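Local coordinates for carbamate kinase (Aeropyrum pernix, PDB 2E9Y), which probably acts as a carbamate kinase, transferring phosphate between ATP and carbamate, and is built on the amino acid kinase fold, at residues A[27-32]-A[90-95]; A[108-113]-A[188-193]. All blocks are in the same frame, centred on the assembly; numbering follows the deposited sequence.

Contact 1 of 2, residues A[27-32]-A[90-95]; sequences SQTAAV and GLLLKH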
loop_
_atom_site.group_PDB
_atom_site.type_symbol
_atom_site.label_atom_id
_atom_site.label_comp_id
_atom_site.label_asym_id
_atom_site.label_seq_id
_atom_site.Cartn_x
_atom_site.Cartn_y
_atom_site.Cartn_z
ATOM N N SER A 27 -14.035 13.332 5.135
ATOM C CA SER A 27 -15.165 12.537 4.672
ATOM C C SER A 27 -14.945 11.039 4.851
ATOM O O SER A 27 -15.765 10.354 5.462
ATOM C CB SER A 27 -15.442 12.839 3.198
ATOM O OG SER A 27 -16.534 12.082 2.710
ATOM N N GLN A 28 -13.834 10.537 4.321
ATOM C CA GLN A 28 -13.529 9.116 4.416
ATOM C C GLN A 28 -13.414 8.590 5.841
ATOM O O GLN A 28 -13.982 7.548 6.164
ATOM C CB GLN A 28 -12.251 8.796 3.631
ATOM C CG GLN A 28 -11.138 9.810 3.784
ATOM C CD GLN A 28 -9.988 9.545 2.832
ATOM O OE1 GLN A 28 -10.190 9.024 1.738
ATOM N NE2 GLN A 28 -8.775 9.917 3.239
ATOM N N THR A 29 -12.691 9.304 6.698
ATOM C CA THR A 29 -12.528 8.858 8.078
ATOM C C THR A 29 -13.873 8.668 8.781
ATOM O O THR A 29 -14.038 7.744 9.577
ATOM C CB THR A 29 -11.658 9.845 8.887
ATOM O OG1 THR A 29 -12.196 11.168 8.776
ATOM C CG2 THR A 29 -10.220 9.831 8.367
ATOM N N ALA A 30 -14.836 9.531 8.470
ATOM C CA ALA A 30 -16.166 9.449 9.069
ATOM C C ALA A 30 -16.945 8.251 8.526
ATOM O O ALA A 30 -17.645 7.561 9.271
ATOM C CB ALA A 30 -16.935 10.737 8.806
ATOM N N ALA A 31 -16.826 8.010 7.225
ATOM C CA ALA A 31 -17.511 6.889 6.596
ATOM C C ALA A 31 -16.919 5.578 7.104
ATOM O O ALA A 31 -17.645 4.645 7.452
ATOM C CB ALA A 31 -17.372 6.975 5.077
ATOM N N VAL A 32 -15.592 5.515 7.145
ATOM C CA VAL A 32 -14.914 4.305 7.595
ATOM C C VAL A 32 -15.229 3.997 9.061
ATOM O O VAL A 32 -15.335 2.849 9.473
ATOM C CB VAL A 32 -13.409 4.507 7.417
ATOM C CG1 VAL A 32 -12.643 3.567 8.346
ATOM C CG2 VAL A 32 -13.014 4.221 5.981
ATOM N N GLY A 90 -7.069 0.837 2.636
ATOM C CA GLY A 90 -6.777 -0.235 3.573
ATOM C C GLY A 90 -6.368 0.278 4.942
ATOM O O GLY A 90 -6.849 -0.214 5.967
ATOM N N LEU A 91 -5.474 1.263 4.972
ATOM C CA LEU A 91 -5.022 1.825 6.241
ATOM C C LEU A 91 -6.187 2.478 6.991
ATOM O O LEU A 91 -6.309 2.336 8.209
ATOM C CB LEU A 91 -3.917 2.859 6.015
ATOM C CG LEU A 91 -3.490 3.588 7.295
ATOM C CD1 LEU A 91 -2.973 2.575 8.311
ATOM C CD2 LEU A 91 -2.425 4.628 6.975
ATOM N N LEU A 92 -7.042 3.193 6.267
ATOM C CA LEU A 92 -8.184 3.843 6.898
ATOM C C LEU A 92 -9.070 2.815 7.609
ATOM O O LEU A 92 -9.451 3.010 8.767
ATOM C CB LEU A 92 -8.998 4.623 5.858
ATOM C CG LEU A 92 -8.345 5.908 5.334
ATOM C CD1 LEU A 92 -9.210 6.515 4.247
ATOM C CD2 LEU A 92 -8.154 6.898 6.481
ATOM N N LEU A 93 -9.386 1.722 6.918
ATOM C CA LEU A 93 -10.220 0.659 7.486
ATOM C C LEU A 93 -9.492 -0.046 8.628
ATOM O O LEU A 93 -10.065 -0.296 9.688
ATOM C CB LEU A 93 -10.586 -0.364 6.401
ATOM C CG LEU A 93 -11.559 0.112 5.317
ATOM C CD1 LEU A 93 -11.590 -0.892 4.168
ATOM C CD2 LEU A 93 -12.941 0.290 5.923
ATOM N N LYS A 94 -8.222 -0.363 8.399
ATOM C CA LYS A 94 -7.386 -1.030 9.397
ATOM C C LYS A 94 -7.292 -0.246 10.706
ATOM O O LYS A 94 -7.529 -0.789 11.788
ATOM C CB LYS A 94 -5.978 -1.230 8.830
ATOM C CG LYS A 94 -4.892 -1.521 9.860
ATOM C CD LYS A 94 -3.510 -1.456 9.204
ATOM C CE LYS A 94 -2.374 -1.609 10.220
ATOM N NZ LYS A 94 -2.360 -2.948 10.880
ATOM N N HIS A 95 -6.940 1.029 10.606
ATOM C CA HIS A 95 -6.785 1.867 11.790
ATOM C C HIS A 95 -8.101 2.031 12.560
ATOM O O HIS A 95 -8.133 1.932 13.788
ATOM C CB HIS A 95 -6.256 3.244 11.383
ATOM C CG HIS A 95 -5.570 3.982 12.491
ATOM N ND1 HIS A 95 -4.278 3.702 12.882
ATOM C CD2 HIS A 95 -6.002 4.974 13.305
ATOM C CE1 HIS A 95 -3.942 4.491 13.887
ATOM N NE2 HIS A 95 -4.972 5.273 14.164
#

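Contact 2 of 2, residues A[108-113]-A[188-193]; sequences VLVPVV and AVVALG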
loop_
_atom_site.group_PDB
_atom_site.type_symbol
_atom_site.label_atom_id
_atom_site.label_comp_id
_atom_site.label_asym_id
_atom_site.label_seq_id
_atom_site.Cartn_x
_atom_site.Cartn_y
_atom_site.Cartn_z
ATOM N N VAL A 108 -6.534 -6.607 18.658
ATOM C CA VAL A 108 -6.095 -7.354 17.487
ATOM C C VAL A 108 -5.603 -6.411 16.396
ATOM O O VAL A 108 -6.066 -5.274 16.287
ATOM C CB VAL A 108 -7.236 -8.211 16.904
ATOM C CG1 VAL A 108 -7.718 -9.215 17.936
ATOM C CG2 VAL A 108 -8.377 -7.317 16.458
ATOM N N LEU A 109 -4.654 -6.883 15.598
ATOM C CA LEU A 109 -4.124 -6.080 14.508
ATOM C C LEU A 109 -4.781 -6.558 13.221
ATOM O O LEU A 109 -4.975 -7.754 13.021
ATOM C CB LEU A 109 -2.595 -6.220 14.426
ATOM C CG LEU A 109 -1.791 -5.554 15.555
ATOM C CD1 LEU A 109 -0.304 -5.849 15.389
ATOM C CD2 LEU A 109 -2.028 -4.050 15.538
ATOM N N VAL A 110 -5.136 -5.612 12.364
ATOM C CA VAL A 110 -5.783 -5.913 11.095
ATOM C C VAL A 110 -4.804 -5.726 9.942
ATOM O O VAL A 110 -4.400 -4.605 9.640
ATOM C CB VAL A 110 -6.988 -4.981 10.864
ATOM C CG1 VAL A 110 -7.579 -5.215 9.477
ATOM C CG2 VAL A 110 -8.031 -5.217 11.938
ATOM N N PRO A 111 -4.407 -6.822 9.286
ATOM C CA PRO A 111 -3.468 -6.678 8.170
ATOM C C PRO A 111 -4.151 -6.196 6.897
ATOM O O PRO A 111 -5.350 -6.414 6.709
ATOM C CB PRO A 111 -2.919 -8.088 8.005
ATOM C CG PRO A 111 -4.136 -8.935 8.327
ATOM C CD PRO A 111 -4.683 -8.244 9.567
ATOM N N VAL A 112 -3.379 -5.531 6.041
ATOM C CA VAL A 112 -3.863 -5.060 4.746
ATOM C C VAL A 112 -2.977 -5.805 3.749
ATOM O O VAL A 112 -1.758 -5.617 3.726
ATOM C CB VAL A 112 -3.678 -3.532 4.569
ATOM C CG1 VAL A 112 -4.039 -3.120 3.151
ATOM C CG2 VAL A 112 -4.558 -2.784 5.557
ATOM N N VAL A 113 -3.574 -6.668 2.938
ATOM C CA VAL A 113 -2.784 -7.438 1.988
ATOM C C VAL A 113 -2.761 -6.804 0.604
ATOM O O VAL A 113 -3.808 -6.629 -0.021
ATOM C CB VAL A 113 -3.319 -8.883 1.853
ATOM C CG1 VAL A 113 -2.383 -9.706 0.968
ATOM C CG2 VAL A 113 -3.452 -9.526 3.231
ATOM N N ALA A 188 -10.046 -10.367 11.147
ATOM C CA ALA A 188 -10.361 -9.289 10.214
ATOM C C ALA A 188 -9.138 -9.002 9.351
ATOM O O ALA A 188 -8.088 -8.598 9.854
ATOM C CB ALA A 188 -10.775 -8.034 10.970
ATOM N N VAL A 189 -9.287 -9.220 8.048
ATOM C CA VAL A 189 -8.210 -9.006 7.086
ATOM C C VAL A 189 -8.744 -8.155 5.941
ATOM O O VAL A 189 -9.824 -8.429 5.423
ATOM C CB VAL A 189 -7.714 -10.351 6.495
ATOM C CG1 VAL A 189 -6.690 -10.100 5.391
ATOM C CG2 VAL A 189 -7.111 -11.219 7.596
ATOM N N VAL A 190 -7.996 -7.123 5.555
ATOM C CA VAL A 190 -8.408 -6.262 4.448
ATOM C C VAL A 190 -7.588 -6.675 3.230
ATOM O O VAL A 190 -6.364 -6.758 3.305
ATOM C CB VAL A 190 -8.140 -4.767 4.751
ATOM C CG1 VAL A 190 -8.490 -3.910 3.531
ATOM C CG2 VAL A 190 -8.965 -4.327 5.946
ATOM N N ALA A 191 -8.258 -6.951 2.117
ATOM C CA ALA A 191 -7.539 -7.366 0.922
ATOM C C ALA A 191 -8.305 -7.090 -0.361
ATOM O O ALA A 191 -9.458 -6.658 -0.337
ATOM C CB ALA A 191 -7.200 -8.862 1.014
ATOM N N LEU A 192 -7.637 -7.341 -1.480
ATOM C CA LEU A 192 -8.217 -7.164 -2.800
ATOM C C LEU A 192 -8.833 -5.779 -2.980
ATOM O O LEU A 192 -9.887 -5.633 -3.590
ATOM C CB LEU A 192 -9.270 -8.261 -3.034
ATOM C CG LEU A 192 -9.447 -8.814 -4.451
ATOM C CD1 LEU A 192 -8.090 -9.137 -5.049
ATOM C CD2 LEU A 192 -10.318 -10.065 -4.407
ATOM N N GLY A 193 -8.157 -4.756 -2.464
ATOM C CA GLY A 193 -8.673 -3.409 -2.588
ATOM C C GLY A 193 -8.821 -2.979 -4.038
ATOM O O GLY A 193 -7.918 -3.182 -4.847
HETATM O O HOH W 1 -5.846 -4.657 -0.695
#

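Contact 1 of 2, residues A[27-32]-A[90-95]
The flat group here is the carboxamide of Q28, and one of its faces is taken by a methyl of L92. L92 CD1 sits squarely above the plane, 3.4 Å from Q28 CD, with the amide oxygen and nitrogen only slightly farther off. The polar atoms at the ends of the amide look elsewhere: OE1 has a weak hydrogen bond from W88 NE1, and NE2 a weak one to Q76 of the second subunit. Q28 CG occupies the crowded position between backbone N and carbonyl carbon (chi1 41°), and the chain then runs extended, crossing the L92 side chain at about a right angle. An alanine here would remove the amide, and with it both weak bonds, and would probably leave L92 CD1 less well packed. The other L92 methyl, CD2, meets T29 CG2 at 4.1 Å, while T29 OG1 turns back to E26 O in its own helix. L92 also packs on Y79 of the second subunit, so the contact reaches into the dimer interface. One turn on, V32 leans on the L92-L93 step: CG1 rests against the backbone, 3.3 Å from L92 O, and CG2 lies among the side chains, 3.9 Å from L93 CD2. Helices 25-44 and 78-103 meet here, the axes of these segments approaching to 9.7 Å at -45°. Their pairing probably rests on how well methyls fit the surfaces opposite, two of which are polar groups.

Contact 2 of 2, residues A[108-113]-A[188-193]
Around V190 the two segments are tightly laced as parallel beta chains. V190 N gives a nearly straight hydrogen bond to P111 O (3.0 Å, 171° at the hydrogen), and V190 O receives V113 N at 2.8 Å. V190 is thus held through both its N-H and its C=O, which face the same neighbour, in the two-bond pattern of a parallel bridge, while V112 stands beside it, its side chain pointing the same way. V112 CA also leans on the same carbonyl, 3.3 Å from V190 O. Just before this, P111 lacks an N-H; its CD lies 3.4 Å from A188 O and its CG meets V189 CG2 at 3.8 Å, the two side chains crossing at about a right angle. On the face carrying V113 and A191, V113 CG2 touches V189 CG1; P111 and V113 are partly exposed. Toward G193 the pairing slackens: a water spans the gap, donating to V113 O and accepting from G193 N, both at 2.9 Å. Along the other edge of strand 188-191, V189 exchanges backbone hydrogen bonds with S49 and I51, and A191 pairs with I51, placing it between strands 48-52 and 112-119, with helix 176-185 against V113, V189 and A191 and helix 78-103 against A188 and V112.

Contact 1 closes before contact 2 opens along the chain, and they lie about 13 Å apart, centre to centre, on the same side of the chain's centre. Helix 78-103 joins them: it packs against helix 25-44 in contact 1, then leads into strand 112-119 in contact 2. G90 O lies 3.5 Å from V112 CG2. K94 NZ reaches V110 O at 2.9 Å, a probable hydrogen bond, and forms salt bridges with E98 and with D175 of the second subunit. Helix 25-44 lies outside helix 78-103, which covers one face of the sheet, while helix 176-185 covers the other, consistent with the alpha-beta-alpha sandwich of the amino acid kinase fold. Both contacts touch the dimer partner.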